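PDB 7D8M: Dye-decolorizing peroxidase from Irpex lacteus, which probably acts as a heme b peroxidase, using hydrogen peroxide to oxidise dyes and other substrates. Local coordinates for residues Asp84-Ser92 with Asn208-Phe218; Ile174-Phe182 with Gln189-Phe198. One frame throughout, in Å; residues are numbered along the deposited sequence.

How the contacts relate
From the N terminus, the chain passes through 84-92, within the region of the DyP dimeric alpha+beta barrel family, and completes the last strand of the first four-stranded sheet (147-156) before it reaches the heme edge at 174-182. Contact 2 closes a short loop there: the chain loops round and 189-198 runs alongside in broadly the same direction, then forms helix 194-197. At 208-218 contact 1 closes the longer loop begun at 84-92, so contact 2 is nested inside it. The two touch where Ser217 OG meets Ile197 O, probably as a hydrogen bond. Together they tie the start of helix 89-93 and the heme-binding loop to the beginning of strand 217-226.

Contact 1 (Asp84-Ser92 with Asn208-Phe218); sequences DDLQDTAFS and NRPSWALDGSF
Trp212 reaches Asp85 with the N-H of its indole: NE1 lies 3.2 Å from OD1 and meets the syn lone pair, with OD1 in the ring plane and carboxylate and indole nearly coplanar (24°). The CG of Asp85 is turned between its own backbone N and carbonyl carbon (chi1 49°), which brings OD1 to 3.5 Å from Pro210 CG as well. With an alanine here, the indole N-H would probably be left without this acceptor and Pro210 CG without its carboxylate neighbour. Arg209, whose NE forms a salt bridge with Asp204, adds a weak bond from NH1 to Leu86 O (2.9 Å). The same NH1 donates to a water, which in turn donates to Asp88 OD2. That oxygen also accepts from Ile369 N and stands above a face of Phe218, offset toward the rim. Asp88 is the N-cap of helix 89-93, its OD1 accepting from Phe91 N at 2.9 Å. The start of this helix is thereby held against the lead-in to strand 217-226, an inner strand of the second ferredoxin-like sheet of the DyP fold. Apolar packing does the rest. Leu86 forks, pressing CD2 tightly on Ala213 CB (3.5 Å) and laying CD1 by Phe218 CZ (3.8 Å). Phe218 puts CE2 over a face of Phe91, 3.4 Å from CG, with the ring planes at 59°.

Contact 2 (Ile174-Phe182 with Gln189-Phe198); sequences ISNPTIPGF and QAVVDPGIIF. With HEM (protoporphyrin IX containing Fe), chain B.
Thr178 lies alongside Val191, and its backbone joins the two residues flanking that valine: Thr178 N donates to Ala190 O (2.8 Å), and Val192 N donates to Thr178 O (2.9 Å). Both bonds are nearly straight, and the pattern is that of a single parallel bridge. On one flank the Pro177 ring is the bump, fitting into a hollow lined by Ala190 CB, Val192 CG1 and Ile197 CD1; Pro177 CB comes within 3.9 Å of Val192 CG1, and its CG faces Ile197 CD1. On the other, Gln189 stretches out fully, CG anti to the backbone N (chi1 -173°), and crosses Thr178 at about a right angle. Its NE2 passes 3.7 Å from Thr178 CB to bond Asn176 O (2.9 Å, 161°), while OE1 accepts from His186 N. Further along, Val191 CG1 nestles against the Ile179-Pro180 peptide, 3.7 Å from Pro180 N. Pro180 slides past it to put CD against Val192 O and Pro194. Ile179 rests CG2 on Pro194 and sends CD1 to the edge of the Phe198 ring. At the other end the loop grips the heme propionates: the backbone N atoms of Ile174 and Ser175 both bond O2A, and Ser175 OG bonds O2D (2.6 Å). A water links that hydroxyl to Ala190 N, joining the residue next to the bridge to the propionate-binding loop. Around this pair, Pro177 and Ile197 lie on Ile334 of strand 334-340, Asn176 OD1 accepts from Arg335 N, and Ile197 and Phe198 pack against helix 14-17.

Contact 1 (Asp84-Ser92 with Asn208-Phe218)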
loop_
_atom_site.group_PDB
_atom_site.type_symbol
_atom_site.label_atom_id
_atom_site.label_comp_id
_atom_site.label_asym_id
_atom_site.label_seq_id
_atom_site.Cartn_x
_atom_site.Cartn_y
_atom_site.Cartn_z
ATOM N N ASP A 84 -2.522 -24.813 -2.425
ATOM C CA ASP A 84 -1.965 -23.562 -2.938
ATOM C C ASP A 84 -1.387 -23.843 -4.318
ATOM O O ASP A 84 -0.217 -24.186 -4.471
ATOM C CB ASP A 84 -0.924 -22.999 -1.981
ATOM C CG ASP A 84 -0.299 -21.700 -2.485
ATOM O OD1 ASP A 84 -0.629 -21.263 -3.612
ATOM O OD2 ASP A 84 0.527 -21.123 -1.745
ATOM N N ASP A 85 -2.223 -23.700 -5.344
ATOM C CA ASP A 85 -1.778 -23.820 -6.725
ATOM C C ASP A 85 -1.829 -22.474 -7.447
ATOM O O ASP A 85 -2.032 -22.417 -8.660
ATOM C CB ASP A 85 -2.597 -24.876 -7.477
ATOM C CG ASP A 85 -4.110 -24.711 -7.297
ATOM O OD1 ASP A 85 -4.554 -23.691 -6.728
ATOM O OD2 ASP A 85 -4.863 -25.611 -7.736
ATOM N N LEU A 86 -1.648 -21.378 -6.709
ATOM C CA LEU A 86 -1.742 -20.053 -7.309
ATOM C C LEU A 86 -0.478 -19.660 -8.068
ATOM O O LEU A 86 -0.536 -18.749 -8.901
ATOM C CB LEU A 86 -2.061 -19.011 -6.228
ATOM C CG LEU A 86 -3.507 -18.919 -5.714
ATOM C CD1 LEU A 86 -3.574 -18.207 -4.369
ATOM C CD2 LEU A 86 -4.370 -18.197 -6.718
ATOM N N GLN A 87 0.650 -20.326 -7.802
ATOM C CA GLN A 87 1.935 -20.079 -8.480
ATOM C C GLN A 87 2.539 -18.725 -8.121
ATOM O O GLN A 87 3.277 -18.138 -8.915
ATOM C CB GLN A 87 1.819 -20.207 -10.002
ATOM C CG GLN A 87 1.446 -21.598 -10.485
ATOM C CD GLN A 87 1.401 -21.694 -11.998
ATOM O OE1 GLN A 87 0.453 -22.231 -12.568
ATOM N NE2 GLN A 87 2.430 -21.174 -12.656
ATOM N N ASP A 88 2.245 -18.212 -6.931
ATOM C CA ASP A 88 2.867 -16.991 -6.431
ATOM C C ASP A 88 3.894 -17.408 -5.388
ATOM O O ASP A 88 3.535 -17.829 -4.285
ATOM C CB ASP A 88 1.826 -16.033 -5.851
ATOM C CG ASP A 88 2.374 -14.633 -5.636
ATOM O OD1 ASP A 88 3.239 -14.466 -4.744
ATOM O OD2 ASP A 88 1.936 -13.702 -6.359
ATOM N N THR A 89 5.177 -17.305 -5.752
ATOM C CA THR A 89 6.246 -17.818 -4.901
ATOM C C THR A 89 6.380 -17.014 -3.606
ATOM O O THR A 89 6.647 -17.586 -2.541
ATOM C CB THR A 89 7.572 -17.828 -5.683
ATOM O OG1 THR A 89 7.943 -16.490 -6.034
ATOM C CG2 THR A 89 7.440 -18.636 -6.972
ATOM N N ALA A 90 6.220 -15.686 -3.675
ATOM C CA ALA A 90 6.191 -14.885 -2.451
ATOM C C ALA A 90 5.038 -15.305 -1.547
ATOM O O ALA A 90 5.224 -15.528 -0.345
ATOM C CB ALA A 90 6.087 -13.392 -2.787
ATOM N N PHE A 91 3.830 -15.396 -2.107
ATOM C CA PHE A 91 2.667 -15.775 -1.306
ATOM C C PHE A 91 2.906 -17.096 -0.590
ATOM O O PHE A 91 2.609 -17.236 0.601
ATOM C CB PHE A 91 1.419 -15.881 -2.180
ATOM C CG PHE A 91 0.211 -16.441 -1.443
ATOM C CD1 PHE A 91 -0.450 -15.675 -0.487
ATOM C CD2 PHE A 91 -0.246 -17.734 -1.694
ATOM C CE1 PHE A 91 -1.563 -16.177 0.210
ATOM C CE2 PHE A 91 -1.359 -18.249 -0.991
ATOM C CZ PHE A 91 -2.019 -17.472 -0.051
ATOM N N SER A 92 3.433 -18.086 -1.314
ATOM C CA SER A 92 3.611 -19.408 -0.732
ATOM C C SER A 92 4.667 -19.389 0.358
ATOM O O SER A 92 4.543 -20.115 1.354
ATOM C CB SER A 92 3.979 -20.409 -1.822
ATOM O OG SER A 92 3.003 -20.409 -2.851
ATOM N N ASN A 208 -1.280 -19.881 -16.524
ATOM C CA ASN A 208 -1.642 -21.169 -15.951
ATOM C C ASN A 208 -2.609 -21.065 -14.761
ATOM O O ASN A 208 -2.754 -22.046 -14.026
ATOM C CB ASN A 208 -0.355 -21.872 -15.503
ATOM C CG ASN A 208 -0.402 -23.367 -15.695
ATOM O OD1 ASN A 208 -1.413 -23.913 -16.137
ATOM N ND2 ASN A 208 0.700 -24.046 -15.359
ATOM N N ARG A 209 -3.266 -19.926 -14.546
ATOM C CA ARG A 209 -3.881 -19.663 -13.248
ATOM C C ARG A 209 -5.143 -20.510 -13.057
ATOM O O ARG A 209 -5.970 -20.605 -13.971
ATOM C CB ARG A 209 -4.210 -18.172 -13.102
ATOM C CG ARG A 209 -4.629 -17.740 -11.690
ATOM C CD ARG A 209 -3.440 -17.353 -10.806
ATOM N NE ARG A 209 -2.841 -16.073 -11.191
ATOM C CZ ARG A 209 -1.845 -15.483 -10.533
ATOM N NH1 ARG A 209 -1.326 -16.045 -9.448
ATOM N NH2 ARG A 209 -1.363 -14.327 -10.963
ATOM N N PRO A 210 -5.314 -21.129 -11.883
ATOM C CA PRO A 210 -6.497 -21.978 -11.644
ATOM C C PRO A 210 -7.808 -21.208 -11.749
ATOM O O PRO A 210 -7.885 -20.012 -11.456
ATOM C CB PRO A 210 -6.287 -22.496 -10.215
ATOM C CG PRO A 210 -4.855 -22.367 -9.951
ATOM C CD PRO A 210 -4.330 -21.226 -10.793
ATOM N N SER A 211 -8.861 -21.934 -12.136
ATOM C CA SER A 211 -10.140 -21.298 -12.434
ATOM C C SER A 211 -10.786 -20.716 -11.184
ATOM O O SER A 211 -11.387 -19.635 -11.239
ATOM C CB SER A 211 -11.086 -22.308 -13.087
ATOM O OG SER A 211 -10.443 -23.020 -14.129
ATOM N N TRP A 212 -10.706 -21.434 -10.056
ATOM C CA TRP A 212 -11.354 -20.974 -8.829
ATOM C C TRP A 212 -10.793 -19.635 -8.359
ATOM O O TRP A 212 -11.471 -18.897 -7.634
ATOM C CB TRP A 212 -11.189 -22.016 -7.726
ATOM C CG TRP A 212 -9.783 -22.099 -7.231
ATOM C CD1 TRP A 212 -8.811 -22.955 -7.666
ATOM C CD2 TRP A 212 -9.174 -21.277 -6.227
ATOM N NE1 TRP A 212 -7.641 -22.727 -6.984
ATOM C CE2 TRP A 212 -7.835 -21.700 -6.097
ATOM C CE3 TRP A 212 -9.628 -20.224 -5.428
ATOM C CZ2 TRP A 212 -6.951 -21.108 -5.198
ATOM C CZ3 TRP A 212 -8.744 -19.638 -4.534
ATOM C CH2 TRP A 212 -7.424 -20.080 -4.427
ATOM N N ALA A 213 -9.552 -19.318 -8.734
ATOM C CA ALA A 213 -8.904 -18.082 -8.309
ATOM C C ALA A 213 -9.377 -16.858 -9.084
ATOM O O ALA A 213 -8.944 -15.744 -8.765
ATOM C CB ALA A 213 -7.386 -18.217 -8.449
ATOM N N LEU A 214 -10.245 -17.036 -10.080
ATOM C CA LEU A 214 -10.733 -15.920 -10.879
ATOM C C LEU A 214 -11.280 -14.800 -10.001
ATOM O O LEU A 214 -12.048 -15.040 -9.063
ATOM C CB LEU A 214 -11.815 -16.409 -11.848
ATOM C CG LEU A 214 -12.303 -15.364 -12.855
ATOM C CD1 LEU A 214 -11.186 -14.969 -13.803
ATOM C CD2 LEU A 214 -13.507 -15.899 -13.620
ATOM N N ASP A 215 -10.848 -13.572 -10.300
ATOM C CA ASP A 215 -11.335 -12.354 -9.662
ATOM C C ASP A 215 -10.910 -12.231 -8.203
ATOM O O ASP A 215 -11.480 -11.428 -7.460
ATOM C CB ASP A 215 -12.857 -12.241 -9.781
ATOM C CG ASP A 215 -13.304 -11.928 -11.191
ATOM O OD1 ASP A 215 -12.505 -11.353 -11.953
ATOM O OD2 ASP A 215 -14.459 -12.255 -11.541
ATOM N N GLY A 216 -9.920 -13.009 -7.767
ATOM C CA GLY A 216 -9.237 -12.736 -6.519
ATOM C C GLY A 216 -8.098 -11.742 -6.725
ATOM O O GLY A 216 -7.852 -11.269 -7.831
ATOM N N SER A 217 -7.394 -11.433 -5.630
ATOM C CA SER A 217 -6.185 -10.614 -5.701
ATOM C C SER A 217 -5.331 -10.873 -4.469
ATOM O O SER A 217 -5.828 -11.289 -3.425
ATOM C CB SER A 217 -6.502 -9.119 -5.812
ATOM O OG SER A 217 -5.311 -8.369 -6.064
ATOM N N PHE A 218 -4.034 -10.616 -4.597
ATOM C CA PHE A 218 -3.133 -10.791 -3.464
ATOM C C PHE A 218 -3.111 -9.522 -2.628
ATOM O O PHE A 218 -2.910 -8.420 -3.154
ATOM C CB PHE A 218 -1.728 -11.167 -3.930
ATOM C CG PHE A 218 -1.640 -12.570 -4.458
ATOM C CD1 PHE A 218 -1.751 -12.818 -5.809
ATOM C CD2 PHE A 218 -1.503 -13.643 -3.589
ATOM C CE1 PHE A 218 -1.695 -14.110 -6.289
ATOM C CE2 PHE A 218 -1.441 -14.931 -4.064
ATOM C CZ PHE A 218 -1.539 -15.167 -5.412
HETATM O O HOH W 1 0.940 -14.424 -8.672
#

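Contact 2 (Ile174-Phe182 with Gln189-Phe198)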
loop_
_atom_site.group_PDB
_atom_site.type_symbol
_atom_site.label_atom_id
_atom_site.label_comp_id
_atom_site.label_asym_id
_atom_site.label_seq_id
_atom_site.Cartn_x
_atom_site.Cartn_y
_atom_site.Cartn_z
ATOM N N ILE A 174 -3.648 9.328 -3.807
ATOM C CA ILE A 174 -3.872 10.090 -5.034
ATOM C C ILE A 174 -3.792 9.200 -6.265
ATOM O O ILE A 174 -4.728 9.156 -7.067
ATOM C CB ILE A 174 -2.874 11.261 -5.139
ATOM C CG1 ILE A 174 -3.061 12.239 -3.977
ATOM C CG2 ILE A 174 -3.042 11.971 -6.480
ATOM C CD1 ILE A 174 -1.892 13.206 -3.795
ATOM N N SER A 175 -2.681 8.474 -6.434
ATOM C CA SER A 175 -2.390 7.746 -7.667
ATOM C C SER A 175 -2.558 6.243 -7.451
ATOM O O SER A 175 -1.794 5.625 -6.698
ATOM C CB SER A 175 -0.977 8.063 -8.151
ATOM O OG SER A 175 -0.718 7.426 -9.387
ATOM N N ASN A 176 -3.544 5.655 -8.124
ATOM C CA ASN A 176 -3.738 4.211 -8.153
ATOM C C ASN A 176 -4.199 3.813 -9.540
ATOM O O ASN A 176 -4.942 4.565 -10.183
ATOM C CB ASN A 176 -4.785 3.734 -7.136
ATOM C CG ASN A 176 -4.253 3.696 -5.743
ATOM O OD1 ASN A 176 -3.371 2.890 -5.417
ATOM N ND2 ASN A 176 -4.765 4.587 -4.902
ATOM N N PRO A 177 -3.809 2.633 -10.016
ATOM C CA PRO A 177 -4.265 2.195 -11.337
ATOM C C PRO A 177 -5.751 1.889 -11.323
ATOM O O PRO A 177 -6.349 1.605 -10.283
ATOM C CB PRO A 177 -3.451 0.924 -11.587
ATOM C CG PRO A 177 -3.289 0.352 -10.196
ATOM C CD PRO A 177 -3.054 1.570 -9.321
ATOM N N THR A 178 -6.350 1.956 -12.506
ATOM C CA THR A 178 -7.704 1.474 -12.707
ATOM C C THR A 178 -7.699 0.524 -13.899
ATOM O O THR A 178 -6.642 0.201 -14.453
ATOM C CB THR A 178 -8.690 2.630 -12.897
ATOM O OG1 THR A 178 -10.032 2.125 -12.785
ATOM C CG2 THR A 178 -8.485 3.283 -14.250
ATOM N N ILE A 179 -8.879 0.050 -14.280
ATOM C CA ILE A 179 -9.004 -0.943 -15.347
ATOM C C ILE A 179 -9.903 -0.371 -16.431
ATOM O O ILE A 179 -10.677 0.577 -16.190
ATOM C CB ILE A 179 -9.527 -2.297 -14.812
ATOM C CG1 ILE A 179 -10.893 -2.135 -14.147
ATOM C CG2 ILE A 179 -8.534 -2.907 -13.841
ATOM C CD1 ILE A 179 -11.509 -3.454 -13.710
ATOM N N PRO A 180 -9.814 -0.899 -17.657
ATOM C CA PRO A 180 -10.685 -0.424 -18.741
ATOM C C PRO A 180 -12.162 -0.600 -18.411
ATOM O O PRO A 180 -12.580 -1.613 -17.854
ATOM C CB PRO A 180 -10.274 -1.295 -19.933
ATOM C CG PRO A 180 -8.882 -1.716 -19.633
ATOM C CD PRO A 180 -8.788 -1.841 -18.147
ATOM N N GLY A 181 -12.957 0.410 -18.765
ATOM C CA GLY A 181 -14.392 0.335 -18.609
ATOM C C GLY A 181 -14.918 0.663 -17.232
ATOM O O GLY A 181 -16.142 0.772 -17.066
ATOM N N PHE A 182 -14.051 0.828 -16.238
ATOM C CA PHE A 182 -14.476 1.091 -14.867
ATOM C C PHE A 182 -14.446 2.598 -14.649
ATOM O O PHE A 182 -13.384 3.181 -14.417
ATOM C CB PHE A 182 -13.581 0.362 -13.874
ATOM C CG PHE A 182 -14.119 0.348 -12.477
ATOM C CD1 PHE A 182 -15.295 -0.326 -12.183
ATOM C CD2 PHE A 182 -13.454 1.010 -11.455
ATOM C CE1 PHE A 182 -15.802 -0.345 -10.892
ATOM C CE2 PHE A 182 -13.951 0.994 -10.162
ATOM C CZ PHE A 182 -15.133 0.316 -9.880
ATOM N N GLN A 189 -3.839 9.015 -14.820
ATOM C CA GLN A 189 -4.048 7.771 -14.078
ATOM C C GLN A 189 -3.675 6.572 -14.943
ATOM O O GLN A 189 -3.933 6.553 -16.149
ATOM C CB GLN A 189 -5.504 7.655 -13.610
ATOM C CG GLN A 189 -5.795 6.471 -12.666
ATOM C CD GLN A 189 -7.236 6.431 -12.165
ATOM O OE1 GLN A 189 -8.116 7.097 -12.708
ATOM N NE2 GLN A 189 -7.478 5.642 -11.126
ATOM N N ALA A 190 -3.064 5.564 -14.328
ATOM C CA ALA A 190 -2.721 4.361 -15.075
ATOM C C ALA A 190 -3.972 3.529 -15.339
ATOM O O ALA A 190 -4.794 3.314 -14.438
ATOM C CB ALA A 190 -1.690 3.535 -14.317
ATOM N N VAL A 191 -4.125 3.069 -16.579
ATOM C CA VAL A 191 -5.184 2.131 -16.941
ATOM C C VAL A 191 -4.505 0.826 -17.334
ATOM O O VAL A 191 -3.898 0.727 -18.403
ATOM C CB VAL A 191 -6.070 2.665 -18.074
ATOM C CG1 VAL A 191 -7.334 1.830 -18.181
ATOM C CG2 VAL A 191 -6.417 4.125 -17.839
ATOM N N VAL A 192 -4.592 -0.177 -16.474
ATOM C CA VAL A 192 -3.849 -1.410 -16.675
ATOM C C VAL A 192 -4.818 -2.532 -17.027
ATOM O O VAL A 192 -6.021 -2.460 -16.755
ATOM C CB VAL A 192 -3.003 -1.758 -15.433
ATOM C CG1 VAL A 192 -2.212 -0.536 -15.001
ATOM C CG2 VAL A 192 -3.902 -2.248 -14.288
ATOM N N ASP A 193 -4.286 -3.567 -17.676
ATOM C CA ASP A 193 -5.091 -4.744 -17.977
ATOM C C ASP A 193 -5.651 -5.328 -16.682
ATOM O O ASP A 193 -4.956 -5.337 -15.659
ATOM C CB ASP A 193 -4.254 -5.801 -18.701
ATOM C CG ASP A 193 -3.830 -5.367 -20.098
ATOM O OD1 ASP A 193 -4.712 -5.035 -20.918
ATOM O OD2 ASP A 193 -2.612 -5.368 -20.374
ATOM N N PRO A 194 -6.897 -5.819 -16.686
ATOM C CA PRO A 194 -7.478 -6.335 -15.434
ATOM C C PRO A 194 -6.644 -7.422 -14.775
ATOM O O PRO A 194 -6.665 -7.541 -13.546
ATOM C CB PRO A 194 -8.855 -6.863 -15.873
ATOM C CG PRO A 194 -9.189 -6.105 -17.098
ATOM C CD PRO A 194 -7.868 -5.823 -17.793
ATOM N N GLY A 195 -5.885 -8.195 -15.548
ATOM C CA GLY A 195 -5.076 -9.259 -14.978
ATOM C C GLY A 195 -3.845 -8.816 -14.214
ATOM O O GLY A 195 -3.165 -9.676 -13.643
ATOM N N ILE A 196 -3.523 -7.515 -14.195
ATOM C CA ILE A 196 -2.454 -7.046 -13.321
ATOM C C ILE A 196 -2.954 -6.945 -11.890
ATOM O O ILE A 196 -2.169 -7.059 -10.943
ATOM C CB ILE A 196 -1.893 -5.699 -13.825
ATOM C CG1 ILE A 196 -1.394 -5.831 -15.264
ATOM C CG2 ILE A 196 -0.746 -5.192 -12.942
ATOM C CD1 ILE A 196 -0.350 -6.917 -15.455
ATOM N N ILE A 197 -4.256 -6.752 -11.704
ATOM C CA ILE A 197 -4.852 -6.650 -10.380
ATOM C C ILE A 197 -5.556 -7.941 -9.977
ATOM O O ILE A 197 -5.431 -8.386 -8.834
ATOM C CB ILE A 197 -5.831 -5.457 -10.326
ATOM C CG1 ILE A 197 -5.117 -4.138 -10.656
ATOM C CG2 ILE A 197 -6.583 -5.422 -8.976
ATOM C CD1 ILE A 197 -3.764 -3.928 -9.942
ATOM N N PHE A 198 -6.311 -8.541 -10.898
ATOM C CA PHE A 198 -7.194 -9.661 -10.596
ATOM C C PHE A 198 -6.638 -10.938 -11.208
ATOM O O PHE A 198 -6.453 -11.016 -12.429
ATOM C CB PHE A 198 -8.604 -9.404 -11.126
ATOM C CG PHE A 198 -9.285 -8.227 -10.498
ATOM C CD1 PHE A 198 -9.710 -8.276 -9.181
ATOM C CD2 PHE A 198 -9.512 -7.075 -11.231
ATOM C CE1 PHE A 198 -10.340 -7.194 -8.602
ATOM C CE2 PHE A 198 -10.136 -5.996 -10.660
ATOM C CZ PHE A 198 -10.554 -6.057 -9.342
HETATM C CHA HEM B . 2.649 7.054 -3.285
HETATM C CHB HEM B . 3.616 7.780 1.412
HETATM C CHC HEM B . 4.815 3.091 1.855
HETATM C CHD HEM B . 4.330 2.502 -2.935
HETATM C C1A HEM B . 2.782 7.661 -2.056
HETATM C C2A HEM B . 2.426 9.031 -1.734
HETATM C C3A HEM B . 2.684 9.221 -0.428
HETATM C C4A HEM B . 3.207 7.985 0.112
HETATM C CMA HEM B . 2.480 10.503 0.400
HETATM C CAA HEM B . 1.844 10.054 -2.746
HETATM C CBA HEM B . 0.319 9.960 -2.776
HETATM C CGA HEM B . -0.168 9.175 -3.978
HETATM O O1A HEM B . 0.449 9.286 -5.064
HETATM O O2A HEM B . -1.198 8.455 -3.860
HETATM C C1B HEM B . 3.986 6.565 1.937
HETATM C C2B HEM B . 4.237 6.309 3.337
HETATM C C3B HEM B . 4.581 5.012 3.454
HETATM C C4B HEM B . 4.538 4.414 2.139
HETATM C CMB HEM B . 4.146 7.404 4.440
HETATM C CAB HEM B . 4.928 4.194 4.722
HETATM C CBB HEM B . 4.591 4.572 5.960
HETATM C C1C HEM B . 4.863 2.525 0.591
HETATM C C2C HEM B . 5.327 1.190 0.253
HETATM C C3C HEM B . 5.185 1.027 -1.078
HETATM C C4C HEM B . 4.648 2.262 -1.616
HETATM C CMC HEM B . 5.848 0.178 1.303
HETATM C CAC HEM B . 5.539 -0.190 -1.973
HETATM C CBC HEM B . 6.457 -1.110 -1.630
HETATM C C1D HEM B . 3.718 3.639 -3.420
HETATM C C2D HEM B . 3.125 3.819 -4.736
HETATM C C3D HEM B . 2.670 5.069 -4.830
HETATM C C4D HEM B . 2.953 5.740 -3.574
HETATM C CMD HEM B . 3.034 2.770 -5.856
HETATM C CAD HEM B . 1.979 5.693 -6.059
HETATM C CBD HEM B . 3.058 6.284 -6.972
HETATM C CGD HEM B . 2.469 6.825 -8.257
HETATM O O1D HEM B . 2.923 7.909 -8.708
HETATM O O2D HEM B . 1.542 6.186 -8.830
HETATM N NA HEM B . 3.260 7.060 -0.913
HETATM N NB HEM B . 4.176 5.388 1.226
HETATM N NC HEM B . 4.470 3.145 -0.572
HETATM N ND HEM B . 3.580 4.828 -2.726
HETATM FE FE HEM B . 4.035 5.138 -0.757
HETATM O O HOH W 2 -1.818 5.618 -11.711
#